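Local coordinates for protein probable oxidoreductase (Pseudomonas aeruginosa, PDB 4B7C) that has no established substrate but probably works as an NADP-dependent oxidoreductase of the medium-chain dehydrogenase/reductase superfamily, at residues Q10-R16 against V68-M74; P17-P21 against Y253-E257; G39-N45 against Q103-E109; L50-R55 against T319-F324. All blocks are in the same frame, centred on the assembly; numbering follows the deposited sequence.

Contact 1: Q10-R16 against V68-M74; sequences QYQLAQR and VGIGEVM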
loop_
_atom_site.group_PDB
_atom_site.type_symbol
_atom_site.label_atom_id
_atom_site.label_comp_id
_atom_site.label_asym_id
_atom_site.label_seq_id
_atom_site.Cartn_x
_atom_site.Cartn_y
_atom_site.Cartn_z
ATOM N N GLN B 10 9.688 14.503 37.276
ATOM C CA GLN B 10 8.982 14.225 36.030
ATOM C C GLN B 10 9.291 15.259 34.961
ATOM O O GLN B 10 9.416 16.450 35.250
ATOM C CB GLN B 10 7.477 14.253 36.243
ATOM C CG GLN B 10 6.938 13.420 37.378
ATOM C CD GLN B 10 5.428 13.570 37.465
ATOM O OE1 GLN B 10 4.912 14.686 37.469
ATOM N NE2 GLN B 10 4.710 12.448 37.477
ATOM N N TYR B 11 9.394 14.794 33.728
ATOM C CA TYR B 11 9.372 15.685 32.581
ATOM C C TYR B 11 7.970 15.697 32.004
ATOM O O TYR B 11 7.464 14.668 31.547
ATOM C CB TYR B 11 10.379 15.288 31.516
ATOM C CG TYR B 11 11.721 15.907 31.735
ATOM C CD1 TYR B 11 11.922 17.268 31.512
ATOM C CD2 TYR B 11 12.799 15.141 32.167
ATOM C CE1 TYR B 11 13.162 17.846 31.710
ATOM C CE2 TYR B 11 14.036 15.712 32.378
ATOM C CZ TYR B 11 14.212 17.069 32.146
ATOM O OH TYR B 11 15.439 17.631 32.358
ATOM N N GLN B 12 7.344 16.869 32.058
ATOM C CA GLN B 12 6.013 17.055 31.497
ATOM C C GLN B 12 6.112 17.733 30.142
ATOM O O GLN B 12 7.046 18.482 29.883
ATOM C CB GLN B 12 5.144 17.897 32.412
ATOM C CG GLN B 12 4.905 17.279 33.772
ATOM C CD GLN B 12 4.156 18.203 34.712
ATOM O OE1 GLN B 12 3.924 19.369 34.398
ATOM N NE2 GLN B 12 3.783 17.687 35.882
ATOM N N LEU B 13 5.150 17.440 29.273
ATOM C CA LEU B 13 5.047 18.139 27.993
ATOM C C LEU B 13 4.502 19.540 28.258
ATOM O O LEU B 13 3.381 19.696 28.742
ATOM C CB LEU B 13 4.154 17.384 27.014
ATOM C CG LEU B 13 4.035 17.977 25.601
ATOM C CD1 LEU B 13 5.373 17.902 24.880
ATOM C CD2 LEU B 13 2.937 17.278 24.814
ATOM N N ALA B 14 5.307 20.548 27.934
ATOM C CA ALA B 14 5.007 21.942 28.296
ATOM C C ALA B 14 4.366 22.695 27.131
ATOM O O ALA B 14 3.424 23.456 27.315
ATOM C CB ALA B 14 6.271 22.655 28.742
ATOM N N GLN B 15 4.907 22.490 25.936
ATOM C CA GLN B 15 4.327 23.074 24.723
ATOM C C GLN B 15 4.619 22.204 23.507
ATOM O O GLN B 15 5.675 21.563 23.420
ATOM C CB GLN B 15 4.842 24.504 24.483
ATOM C CG GLN B 15 6.354 24.630 24.391
ATOM C CD GLN B 15 6.834 26.067 24.122
ATOM O OE1 GLN B 15 6.227 27.061 24.562
ATOM N NE2 GLN B 15 7.926 26.178 23.373
ATOM N N ARG B 16 3.690 22.217 22.554
ATOM C CA ARG B 16 3.829 21.439 21.329
ATOM C C ARG B 16 4.922 22.082 20.493
ATOM O O ARG B 16 4.836 23.271 20.185
ATOM C CB ARG B 16 2.506 21.392 20.543
ATOM C CG ARG B 16 1.302 21.155 21.444
ATOM C CD ARG B 16 0.298 20.166 20.922
ATOM N NE ARG B 16 0.810 18.894 21.353
ATOM C CZ ARG B 16 0.252 18.015 22.183
ATOM N NH1 ARG B 16 -0.940 18.182 22.752
ATOM N NH2 ARG B 16 0.942 16.912 22.412
ATOM N N VAL B 68 0.391 12.949 23.726
ATOM C CA VAL B 68 0.638 13.325 25.118
ATOM C C VAL B 68 -0.032 14.673 25.390
ATOM O O VAL B 68 0.113 15.610 24.611
ATOM C CB VAL B 68 2.145 13.404 25.416
ATOM C CG1 VAL B 68 2.382 13.986 26.806
ATOM C CG2 VAL B 68 2.777 12.025 25.267
ATOM N N GLY B 69 -0.785 14.757 26.475
ATOM C CA GLY B 69 -1.494 15.992 26.834
ATOM C C GLY B 69 -0.533 17.025 27.375
ATOM O O GLY B 69 0.510 16.680 27.934
ATOM N N ILE B 70 -0.869 18.297 27.193
ATOM C CA ILE B 70 -0.095 19.382 27.796
ATOM C C ILE B 70 -0.190 19.272 29.311
ATOM O O ILE B 70 -1.278 19.099 29.855
ATOM C CB ILE B 70 -0.602 20.774 27.356
ATOM C CG1 ILE B 70 -0.420 20.943 25.842
ATOM C CG2 ILE B 70 0.125 21.881 28.105
ATOM C CD1 ILE B 70 1.030 20.976 25.394
ATOM N N GLY B 71 0.957 19.348 29.978
ATOM C CA GLY B 71 1.018 19.199 31.437
ATOM C C GLY B 71 1.094 17.750 31.924
ATOM O O GLY B 71 1.276 17.499 33.110
ATOM N N GLU B 72 0.959 16.800 31.007
ATOM C CA GLU B 72 1.083 15.375 31.336
ATOM C C GLU B 72 2.543 14.948 31.306
ATOM O O GLU B 72 3.344 15.475 30.534
ATOM C CB GLU B 72 0.326 14.488 30.343
ATOM C CG GLU B 72 -1.169 14.357 30.581
ATOM C CD GLU B 72 -1.852 13.421 29.585
ATOM O OE1 GLU B 72 -1.180 12.851 28.682
ATOM O OE2 GLU B 72 -3.083 13.258 29.718
ATOM N N VAL B 73 2.872 13.956 32.128
ATOM C CA VAL B 73 4.194 13.346 32.081
ATOM C C VAL B 73 4.442 12.785 30.692
ATOM O O VAL B 73 3.599 12.098 30.132
ATOM C CB VAL B 73 4.336 12.221 33.120
ATOM C CG1 VAL B 73 5.721 11.583 33.026
ATOM C CG2 VAL B 73 4.086 12.780 34.509
ATOM N N MET B 74 5.603 13.089 30.137
ATOM C CA MET B 74 5.939 12.637 28.802
ATOM C C MET B 74 5.921 11.101 28.710
ATOM O O MET B 74 6.407 10.403 29.605
ATOM C CB MET B 74 7.307 13.166 28.372
ATOM C CG MET B 74 7.745 12.721 26.982
ATOM S SD MET B 74 6.581 13.081 25.673
ATOM C CE MET B 74 7.413 12.220 24.346
#
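Val68 O is gripped by the guanidinium group of Arg16. NH2 supplies the main bond, 2.7 Å from Arg16 NH2 to Val68 O, arriving in the carbonyl plane with 153° at the hydrogen, though Val68 O is tilted a little from the guanidinium plane; NH1 adds a weak, bent one. Bends at chi2 and chi3 turn the arginine back to this carbonyl, and Ile70 CD1 lies over one face of the guanidinium, offset toward its rim. The backbones meet in a single bridge, Gln12 with Val73. Around it Met74 N bonds Tyr11 O (2.8 Å), Leu13 N binds Glu72 O, and Gly71 N binds Leu13 O. The last donor belongs to the type II turn Gly69-Glu72, in which Glu72 OE1 also accepts from Gly69 N. Beside the bridge, Leu13 packs CB on Val68 CG1 (3.8 Å); with CG anti to the backbone N (chi1 -176°), CD2 is carried to Val68 CG1 and Ile70 CD1. Gln10 lays its amide by Val73 CG2, while NE2 bonds Gln103 and OE1 bonds Thr31. Strand 7-13 carries the loop preceding strand 77-85 and pairs with strand 26-32; Met58 of helix 53-58 touches Leu13 and Met74, its carbonyl also binding Arg16 NH2, and Phe316 of helix 316-321 touches Met74.

Contact 2: P17-P21 against Y253-E257; sequences PSGLP and YNNKE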
loop_
_atom_site.group_PDB
_atom_site.type_symbol
_atom_site.label_atom_id
_atom_site.label_comp_id
_atom_site.label_asym_id
_atom_site.label_seq_id
_atom_site.Cartn_x
_atom_site.Cartn_y
_atom_site.Cartn_z
ATOM N N PRO B 17 5.948 21.301 20.114
ATOM C CA PRO B 17 7.042 21.864 19.338
ATOM C C PRO B 17 6.688 22.136 17.882
ATOM O O PRO B 17 5.872 21.422 17.281
ATOM C CB PRO B 17 8.109 20.770 19.391
ATOM C CG PRO B 17 7.339 19.503 19.518
ATOM C CD PRO B 17 6.099 19.848 20.295
ATOM N N SER B 18 7.300 23.186 17.347
ATOM C CA SER B 18 7.385 23.433 15.923
ATOM C C SER B 18 8.721 22.943 15.476
ATOM O O SER B 18 9.715 23.505 15.892
ATOM C CB SER B 18 7.370 24.952 15.692
ATOM O OG SER B 18 6.139 25.373 15.180
ATOM N N GLY B 19 8.746 21.957 14.590
ATOM C CA GLY B 19 9.985 21.375 14.131
ATOM C C GLY B 19 10.683 20.579 15.217
ATOM O O GLY B 19 10.059 19.723 15.860
ATOM N N LEU B 20 11.961 20.873 15.432
ATOM C CA LEU B 20 12.756 20.133 16.402
ATOM C C LEU B 20 12.332 20.544 17.816
ATOM O O LEU B 20 12.091 21.719 18.063
ATOM C CB LEU B 20 14.270 20.410 16.208
ATOM C CG LEU B 20 15.274 19.283 16.413
ATOM C CD1 LEU B 20 15.085 18.134 15.433
ATOM C CD2 LEU B 20 16.703 19.819 16.365
ATOM N N PRO B 21 12.217 19.574 18.749
ATOM C CA PRO B 21 11.903 19.957 20.122
ATOM C C PRO B 21 13.058 20.715 20.734
ATOM O O PRO B 21 14.233 20.412 20.481
ATOM C CB PRO B 21 11.654 18.622 20.852
ATOM C CG PRO B 21 12.125 17.549 19.943
ATOM C CD PRO B 21 12.325 18.116 18.575
ATOM N N TYR B 253 9.495 13.285 10.902
ATOM C CA TYR B 253 9.019 13.594 12.281
ATOM C C TYR B 253 9.174 15.091 12.638
ATOM O O TYR B 253 8.226 15.743 13.123
ATOM C CB TYR B 253 9.657 12.709 13.387
ATOM C CG TYR B 253 8.976 11.355 13.633
ATOM C CD1 TYR B 253 7.631 11.277 13.983
ATOM C CD2 TYR B 253 9.686 10.156 13.528
ATOM C CE1 TYR B 253 7.009 10.053 14.193
ATOM C CE2 TYR B 253 9.071 8.927 13.733
ATOM C CZ TYR B 253 7.734 8.881 14.066
ATOM O OH TYR B 253 7.127 7.658 14.255
ATOM N N ASN B 254 10.364 15.631 12.383
ATOM C CA ASN B 254 10.674 17.026 12.707
ATOM C C ASN B 254 10.519 17.955 11.508
ATOM O O ASN B 254 10.993 19.096 11.528
ATOM C CB ASN B 254 12.100 17.132 13.251
ATOM C CG ASN B 254 12.253 16.470 14.601
ATOM O OD1 ASN B 254 11.693 16.928 15.599
ATOM N ND2 ASN B 254 13.016 15.388 14.642
ATOM N N ASN B 255 9.836 17.474 10.474
ATOM C CA ASN B 255 9.697 18.247 9.239
ATOM C C ASN B 255 8.552 19.236 9.391
ATOM O O ASN B 255 7.491 18.893 9.923
ATOM C CB ASN B 255 9.491 17.348 8.012
ATOM C CG ASN B 255 10.117 17.919 6.762
ATOM O OD1 ASN B 255 10.844 17.225 6.063
ATOM N ND2 ASN B 255 9.840 19.189 6.474
ATOM N N LYS B 256 8.782 20.466 8.938
ATOM C CA LYS B 256 7.785 21.523 9.046
ATOM C C LYS B 256 6.536 21.264 8.198
ATOM O O LYS B 256 6.539 21.455 6.982
ATOM C CB LYS B 256 8.394 22.879 8.672
ATOM C CG LYS B 256 9.419 23.413 9.665
ATOM C CD LYS B 256 8.826 23.596 11.056
ATOM C CE LYS B 256 9.451 24.771 11.795
ATOM N NZ LYS B 256 8.821 26.065 11.411
ATOM N N GLU B 257 5.498 20.765 8.868
ATOM C CA GLU B 257 4.094 20.987 8.488
ATOM C C GLU B 257 3.456 20.162 7.351
ATOM O O GLU B 257 2.278 20.365 7.054
ATOM C CB GLU B 257 3.860 22.493 8.232
ATOM C CG GLU B 257 3.949 23.356 9.488
ATOM C CD GLU B 257 2.585 23.768 10.026
ATOM O OE1 GLU B 257 1.902 24.575 9.358
ATOM O OE2 GLU B 257 2.192 23.288 11.112
#
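Asn254 reaches Gly19, Leu20 and Pro21 with its carboxamide, and that group carries most of the contact. Leu20 CD1 sits 3.4 Å from Asn254 CG and nearly as close to ND2, so the methyl rests chiefly on the amide, with CB also in contact. On the oxygen side, Asn254 OD1 is 3.3 Å from Pro21 CD, the two side chains meeting at about a right angle. The same oxygen lies 3.2 Å from Gly19 O; both are acceptors, and no hydrogen bond joins them. With CG anti to its carbonyl carbon (chi1 -68°), Asn254 projects its amide toward the 17-21 loop. Further along, Lys256 lays its aliphatic part beside the glycine, Lys256 CD being 3.9 Å from Gly19 N, and CE continues toward Ser18. Bends at chi2, chi3 and chi4 fold that chain over the backbone. Gly19, at a positive phi of 69°, brings its N and CA against Lys256 CD and CE. The two loops belong to different parts of a medium-chain reductase: 17-21 links strands 7-13 and 26-32 in the GroES-like N-terminal region, whereas 253-257 follows strand 242-246 of the parallel Rossmann sheet. In the second shell, Arg55 of helix 53-58 joins the facing oxygens: NH2 donates to Gly19 O, and NE makes a weak bond to Asn254 OD1. Its positive charge probably offsets the repulsion between these acceptors. Phe324 also touches Asn254, while Tyr253 turns from the 17-21 loop to pack on Pro52, Ala53 and Arg55.

Contact 3: G39-N45 against Q103-E109; sequences GQILVKN and QDYFIGE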
loop_
_atom_site.group_PDB
_atom_site.type_symbol
_atom_site.label_atom_id
_atom_site.label_comp_id
_atom_site.label_asym_id
_atom_site.label_seq_id
_atom_site.Cartn_x
_atom_site.Cartn_y
_atom_site.Cartn_z
ATOM N N GLY B 39 -5.637 -2.072 42.265
ATOM C CA GLY B 39 -5.490 -2.336 40.825
ATOM C C GLY B 39 -4.324 -1.607 40.185
ATOM O O GLY B 39 -4.130 -1.654 38.968
ATOM N N GLN B 40 -3.516 -0.952 41.014
ATOM C CA GLN B 40 -2.320 -0.261 40.525
ATOM C C GLN B 40 -1.030 -0.886 41.048
ATOM O O GLN B 40 -1.027 -1.633 42.029
ATOM C CB GLN B 40 -2.361 1.219 40.923
ATOM C CG GLN B 40 -3.580 1.976 40.395
ATOM C CD GLN B 40 -3.490 3.472 40.684
ATOM O OE1 GLN B 40 -2.873 3.882 41.661
ATOM N NE2 GLN B 40 -4.130 4.283 39.852
ATOM N N ILE B 41 0.070 -0.536 40.392
ATOM C CA ILE B 41 1.408 -0.858 40.882
ATOM C C ILE B 41 2.268 0.400 40.990
ATOM O O ILE B 41 2.002 1.421 40.343
ATOM C CB ILE B 41 2.119 -1.899 40.009
ATOM C CG1 ILE B 41 2.410 -1.352 38.608
ATOM C CG2 ILE B 41 1.291 -3.188 39.951
ATOM C CD1 ILE B 41 3.246 -2.303 37.775
ATOM N N LEU B 42 3.279 0.317 41.851
ATOM C CA LEU B 42 4.311 1.354 41.994
ATOM C C LEU B 42 5.618 0.771 41.506
ATOM O O LEU B 42 6.097 -0.250 42.036
ATOM C CB LEU B 42 4.443 1.836 43.448
ATOM C CG LEU B 42 5.726 2.622 43.825
ATOM C CD1 LEU B 42 5.855 3.898 43.010
ATOM C CD2 LEU B 42 5.841 2.947 45.312
ATOM N N VAL B 43 6.201 1.422 40.507
ATOM C CA VAL B 43 7.427 0.948 39.870
ATOM C C VAL B 43 8.542 1.986 39.986
ATOM O O VAL B 43 8.326 3.181 39.740
ATOM C CB VAL B 43 7.232 0.642 38.375
ATOM C CG1 VAL B 43 8.566 0.332 37.716
ATOM C CG2 VAL B 43 6.258 -0.514 38.161
ATOM N N LYS B 44 9.732 1.530 40.390
ATOM C CA LYS B 44 10.931 2.362 40.328
ATOM C C LYS B 44 11.498 2.250 38.925
ATOM O O LYS B 44 11.940 1.182 38.517
ATOM C CB LYS B 44 11.986 1.935 41.353
ATOM C CG LYS B 44 13.308 2.696 41.227
ATOM C CD LYS B 44 13.174 4.172 41.594
ATOM C CE LYS B 44 14.327 5.043 41.075
ATOM N NZ LYS B 44 14.094 5.620 39.708
ATOM N N ASN B 45 11.450 3.347 38.176
ATOM C CA ASN B 45 11.931 3.332 36.800
ATOM C C ASN B 45 13.457 3.247 36.770
ATOM O O ASN B 45 14.139 3.999 37.460
ATOM C CB ASN B 45 11.441 4.564 36.031
ATOM C CG ASN B 45 9.924 4.617 35.899
ATOM O OD1 ASN B 45 9.215 3.649 36.214
ATOM N ND2 ASN B 45 9.415 5.750 35.401
ATOM N N GLN B 103 10.049 9.791 34.036
ATOM C CA GLN B 103 9.965 10.104 35.454
ATOM C C GLN B 103 10.724 9.066 36.298
ATOM O O GLN B 103 11.143 8.028 35.788
ATOM C CB GLN B 103 8.507 10.166 35.909
ATOM C CG GLN B 103 7.726 8.900 35.630
ATOM C CD GLN B 103 6.257 9.019 35.937
ATOM O OE1 GLN B 103 5.820 9.898 36.695
ATOM N NE2 GLN B 103 5.472 8.113 35.349
ATOM N N ASP B 104 10.910 9.381 37.576
ATOM C CA ASP B 104 11.619 8.485 38.515
ATOM C C ASP B 104 10.780 7.254 38.854
ATOM O O ASP B 104 11.303 6.143 38.956
ATOM C CB ASP B 104 11.951 9.196 39.831
ATOM C CG ASP B 104 13.105 10.179 39.706
ATOM O OD1 ASP B 104 14.140 9.843 39.090
ATOM O OD2 ASP B 104 12.954 11.312 40.227
ATOM N N TYR B 105 9.486 7.488 39.050
ATOM C CA TYR B 105 8.564 6.450 39.504
ATOM C C TYR B 105 7.296 6.440 38.679
ATOM O O TYR B 105 6.776 7.502 38.327
ATOM C CB TYR B 105 8.145 6.684 40.955
ATOM C CG TYR B 105 9.256 6.611 41.965
ATOM C CD1 TYR B 105 9.593 5.401 42.568
ATOM C CD2 TYR B 105 9.961 7.751 42.333
ATOM C CE1 TYR B 105 10.605 5.329 43.507
ATOM C CE2 TYR B 105 10.981 7.688 43.263
ATOM C CZ TYR B 105 11.290 6.473 43.858
ATOM O OH TYR B 105 12.301 6.398 44.776
ATOM N N PHE B 106 6.806 5.238 38.383
ATOM C CA PHE B 106 5.497 5.055 37.759
ATOM C C PHE B 106 4.511 4.534 38.784
ATOM O O PHE B 106 4.796 3.555 39.483
ATOM C CB PHE B 106 5.549 4.081 36.582
ATOM C CG PHE B 106 4.187 3.632 36.111
ATOM C CD1 PHE B 106 3.475 4.380 35.182
ATOM C CD2 PHE B 106 3.601 2.467 36.624
ATOM C CE1 PHE B 106 2.224 3.977 34.750
ATOM C CE2 PHE B 106 2.347 2.063 36.198
ATOM C CZ PHE B 106 1.652 2.820 35.262
ATOM N N ILE B 107 3.366 5.196 38.875
ATOM C CA ILE B 107 2.231 4.712 39.650
ATOM C C ILE B 107 1.003 4.679 38.762
ATOM O O ILE B 107 0.629 5.683 38.172
ATOM C CB ILE B 107 1.898 5.582 40.868
ATOM C CG1 ILE B 107 3.017 5.517 41.907
ATOM C CG2 ILE B 107 0.633 5.109 41.548
ATOM C CD1 ILE B 107 2.679 6.291 43.180
ATOM N N GLY B 108 0.390 3.508 38.658
ATOM C CA GLY B 108 -0.819 3.363 37.862
ATOM C C GLY B 108 -1.200 1.930 37.543
ATOM O O GLY B 108 -0.547 0.973 37.988
ATOM N N GLU B 109 -2.228 1.804 36.714
ATOM C CA GLU B 109 -2.659 0.523 36.188
ATOM C C GLU B 109 -1.621 -0.004 35.211
ATOM O O GLU B 109 -1.209 0.710 34.306
ATOM C CB GLU B 109 -4.010 0.665 35.486
ATOM C CG GLU B 109 -5.179 0.854 36.455
ATOM C CD GLU B 109 -5.411 2.304 36.862
ATOM O OE1 GLU B 109 -4.898 3.251 36.227
ATOM O OE2 GLU B 109 -6.120 2.498 37.849
#
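Leu42 CD1 presses into the flank of Ile107, 3.4 Å from Ile107 CG1, tighter than ordinary van der Waals contact, and also lies 4.1 Å from Tyr105 CD1. One methyl thus fills the notch between two side chains of the facing strand. On the same sheet face Lys44 crosses Tyr105 at a slant, Lys44 CD lying 3.4 Å from Tyr105 CE1, before a bend at chi4 brings NZ to Asp104 O (2.9 Å). That carbonyl is held twice, since Asn45 N approaches it from the opposite face of its plane; NZ also binds Asn45 O, on a lone pair. The opposite sheet face is built from Ile41, Val43 and Phe106. There Ile41 CG1 comes to the edge of the Phe106 ring, 4.2 Å from CE2, with chi1 at 66° setting CG1 between the backbone N and the carbonyl carbon. Gly108, which has no side chain, pairs with Ile41 beside the Phe106 ring. Strands 41-49 and 105-108 are antiparallel, their short axes at 164°, within the mixed beta sheet of the GroES-like region. Val43 with Phe106 and Ile41 with Gly108 form hydrogen-bonded pairs, and Leu42 with Ile107 and Lys44 with Tyr105 non-hydrogen-bonded ones. At one end Asn45 ND2 meets Gln103 O (2.9 Å) from above the carbonyl plane and also bonds Leu100 O; its buried OD1 has no polar partner in the model. At the other end Gln40 NE2 makes a weak bond to Glu109 OE2, while Gln40 OE1 accepts from Ala37 N. Strand 77-85 pairs with strand 41-49, and its Leu83 touches Lys44 and Tyr105.

Contact 4: L50-R55 against T319-F324; sequences LDPAMR and TLLKLF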
loop_
_atom_site.group_PDB
_atom_site.type_symbol
_atom_site.label_atom_id
_atom_site.label_comp_id
_atom_site.label_asym_id
_atom_site.label_seq_id
_atom_site.Cartn_x
_atom_site.Cartn_y
_atom_site.Cartn_z
ATOM N N LEU B 50 14.357 5.762 24.596
ATOM C CA LEU B 50 14.242 6.963 23.786
ATOM C C LEU B 50 14.074 6.525 22.330
ATOM O O LEU B 50 14.964 5.871 21.768
ATOM C CB LEU B 50 15.447 7.884 23.988
ATOM C CG LEU B 50 15.398 8.836 25.195
ATOM C CD1 LEU B 50 14.964 8.157 26.482
ATOM C CD2 LEU B 50 16.763 9.476 25.391
ATOM N N ASP B 51 12.925 6.906 21.755
ATOM C CA ASP B 51 12.463 6.448 20.431
ATOM C C ASP B 51 12.010 7.599 19.541
ATOM O O ASP B 51 11.319 8.505 20.010
ATOM C CB ASP B 51 11.207 5.545 20.516
ATOM C CG ASP B 51 11.384 4.335 21.447
ATOM O OD1 ASP B 51 12.369 3.592 21.253
ATOM O OD2 ASP B 51 10.531 4.105 22.353
ATOM N N PRO B 52 12.325 7.528 18.236
ATOM C CA PRO B 52 11.859 8.576 17.301
ATOM C C PRO B 52 10.349 8.786 17.333
ATOM O O PRO B 52 9.880 9.909 17.099
ATOM C CB PRO B 52 12.300 8.043 15.930
ATOM C CG PRO B 52 13.465 7.160 16.231
ATOM C CD PRO B 52 13.120 6.504 17.538
ATOM N N ALA B 53 9.599 7.715 17.610
ATOM C CA ALA B 53 8.133 7.799 17.731
ATOM C C ALA B 53 7.694 8.837 18.758
ATOM O O ALA B 53 6.565 9.336 18.699
ATOM C CB ALA B 53 7.531 6.437 18.054
ATOM N N MET B 54 8.587 9.173 19.683
ATOM C CA MET B 54 8.304 10.211 20.696
ATOM C C MET B 54 7.937 11.565 20.080
ATOM O O MET B 54 7.147 12.338 20.635
ATOM C CB MET B 54 9.505 10.415 21.617
ATOM C CG MET B 54 9.616 9.368 22.700
ATOM S SD MET B 54 11.109 9.489 23.655
ATOM C CE MET B 54 10.616 8.947 25.297
ATOM N N ARG B 55 8.509 11.837 18.917
ATOM C CA ARG B 55 8.198 13.072 18.187
ATOM C C ARG B 55 6.707 13.119 17.770
ATOM O O ARG B 55 6.001 14.136 17.950
ATOM C CB ARG B 55 9.174 13.215 17.008
ATOM C CG ARG B 55 9.373 14.653 16.516
ATOM C CD ARG B 55 9.446 15.751 17.513
ATOM N NE ARG B 55 9.073 17.026 16.906
ATOM C CZ ARG B 55 7.842 17.521 16.766
ATOM N NH1 ARG B 55 6.769 16.868 17.198
ATOM N NH2 ARG B 55 7.691 18.707 16.177
ATOM N N THR B 319 19.302 14.563 25.494
ATOM C CA THR B 319 19.543 13.198 25.035
ATOM C C THR B 319 18.565 12.818 23.942
ATOM O O THR B 319 18.934 12.158 22.983
ATOM C CB THR B 319 19.462 12.181 26.193
ATOM O OG1 THR B 319 20.377 12.553 27.240
ATOM C CG2 THR B 319 19.791 10.788 25.681
ATOM N N LEU B 320 17.332 13.284 24.073
ATOM C CA LEU B 320 16.313 13.083 23.035
ATOM C C LEU B 320 16.714 13.617 21.648
ATOM O O LEU B 320 16.407 12.992 20.634
ATOM C CB LEU B 320 14.980 13.715 23.461
ATOM C CG LEU B 320 13.772 13.363 22.565
ATOM C CD1 LEU B 320 13.581 11.857 22.419
ATOM C CD2 LEU B 320 12.470 13.996 23.028
ATOM N N LEU B 321 17.383 14.771 21.617
ATOM C CA LEU B 321 17.856 15.382 20.358
ATOM C C LEU B 321 18.881 14.531 19.639
ATOM O O LEU B 321 18.915 14.513 18.407
ATOM C CB LEU B 321 18.453 16.765 20.599
ATOM C CG LEU B 321 17.387 17.775 21.042
ATOM C CD1 LEU B 321 17.922 19.194 21.092
ATOM C CD2 LEU B 321 16.144 17.717 20.161
ATOM N N LYS B 322 19.678 13.793 20.412
ATOM C CA LYS B 322 20.696 12.894 19.870
ATOM C C LYS B 322 20.085 11.843 18.957
ATOM O O LYS B 322 20.756 11.277 18.085
ATOM C CB LYS B 322 21.448 12.225 21.029
ATOM C CG LYS B 322 22.555 11.259 20.648
ATOM C CD LYS B 322 23.253 10.687 21.885
ATOM C CE LYS B 322 24.485 9.866 21.538
ATOM N NZ LYS B 322 25.017 9.196 22.768
ATOM N N LEU B 323 18.807 11.566 19.182
ATOM C CA LEU B 323 18.053 10.612 18.389
ATOM C C LEU B 323 17.917 11.072 16.936
ATOM O O LEU B 323 17.903 10.256 16.014
ATOM C CB LEU B 323 16.665 10.435 19.006
ATOM C CG LEU B 323 16.074 9.022 18.992
ATOM C CD1 LEU B 323 17.111 7.921 19.140
ATOM C CD2 LEU B 323 15.032 8.911 20.096
ATOM N N PHE B 324 17.841 12.383 16.736
ATOM C CA PHE B 324 17.664 12.950 15.393
ATOM C C PHE B 324 18.916 13.567 14.796
ATOM O O PHE B 324 18.829 14.363 13.863
ATOM C CB PHE B 324 16.570 14.001 15.390
ATOM C CG PHE B 324 15.271 13.530 15.973
ATOM C CD1 PHE B 324 14.433 12.678 15.257
ATOM C CD2 PHE B 324 14.879 13.948 17.229
ATOM C CE1 PHE B 324 13.229 12.254 15.800
ATOM C CE2 PHE B 324 13.681 13.528 17.776
ATOM C CZ PHE B 324 12.856 12.675 17.064
#
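Leu323 points at the Leu50-Pro52 backbone, and its branches can be followed outward from CB. CB is the stem that carries CG to the proline, Leu323 CG lying 4.1 Å from Pro52 CD. From there CD1 turns toward Leu50 O at 4.0 Å, whereas CD2 is driven against the main chain, 3.3 Å from Asp51 C and equally near Asp51 N. The same methyl also meets Leu50 CB and Pro52 CD, so a single branch covers the turn leading into helix 53-58. Chi1 of -142° and chi2 of 34° both lie off the common leucine rotamers, so this shape should be read with caution. The turn into helix 53-58 and the chain of 319-324, which continues helix 316-321, meet here without any hydrogen bond across. Both lean on strand 331-335, which pairs with strand 41-49 in the mixed sheet, and its Leu332 touches Leu50, Thr319 and Leu323. Beside the leucine, the Leu50 and Thr319 side chains cross at about a right angle, with Leu50 CD2 tight at 3.3 Å from Thr319 CG2. Met54 sets SD 3.6 Å from Leu320 CD1, and that sulfur also takes a weak bond from Asp51 N. Phe324 brings CZ to within 3.7 Å of Arg55 CB, and Pro52 O lies at its ring edge. The guanidinium, turned 88° from that ring, leads away, NH1 bonding Asn59 OD1.

How the contacts relate
Contact 4 lies nearest the centre of the chain, about 10 Å from it, and touches two of the others. Toward contact 2, with centres about 12 Å apart, Arg55 NH2 reaches Gly19 O at 2.6 Å, so a residue of contact 4 bridges both loops. Toward contact 1, about 15 Å between centres, Met74 CE packs on Met54 O at 3.7 Å. Contacts 1 and 3 join through Gln10 NE2 and Gln103 OE1, 2.9 Å apart. Contacts 2 and 3 stay separate, about 16 Å between nearest atoms. Contacts 1 and 3 lie within the GroES-like region, while contact 2 ties that region to the Rossmann part, which in this family typically holds the cofactor.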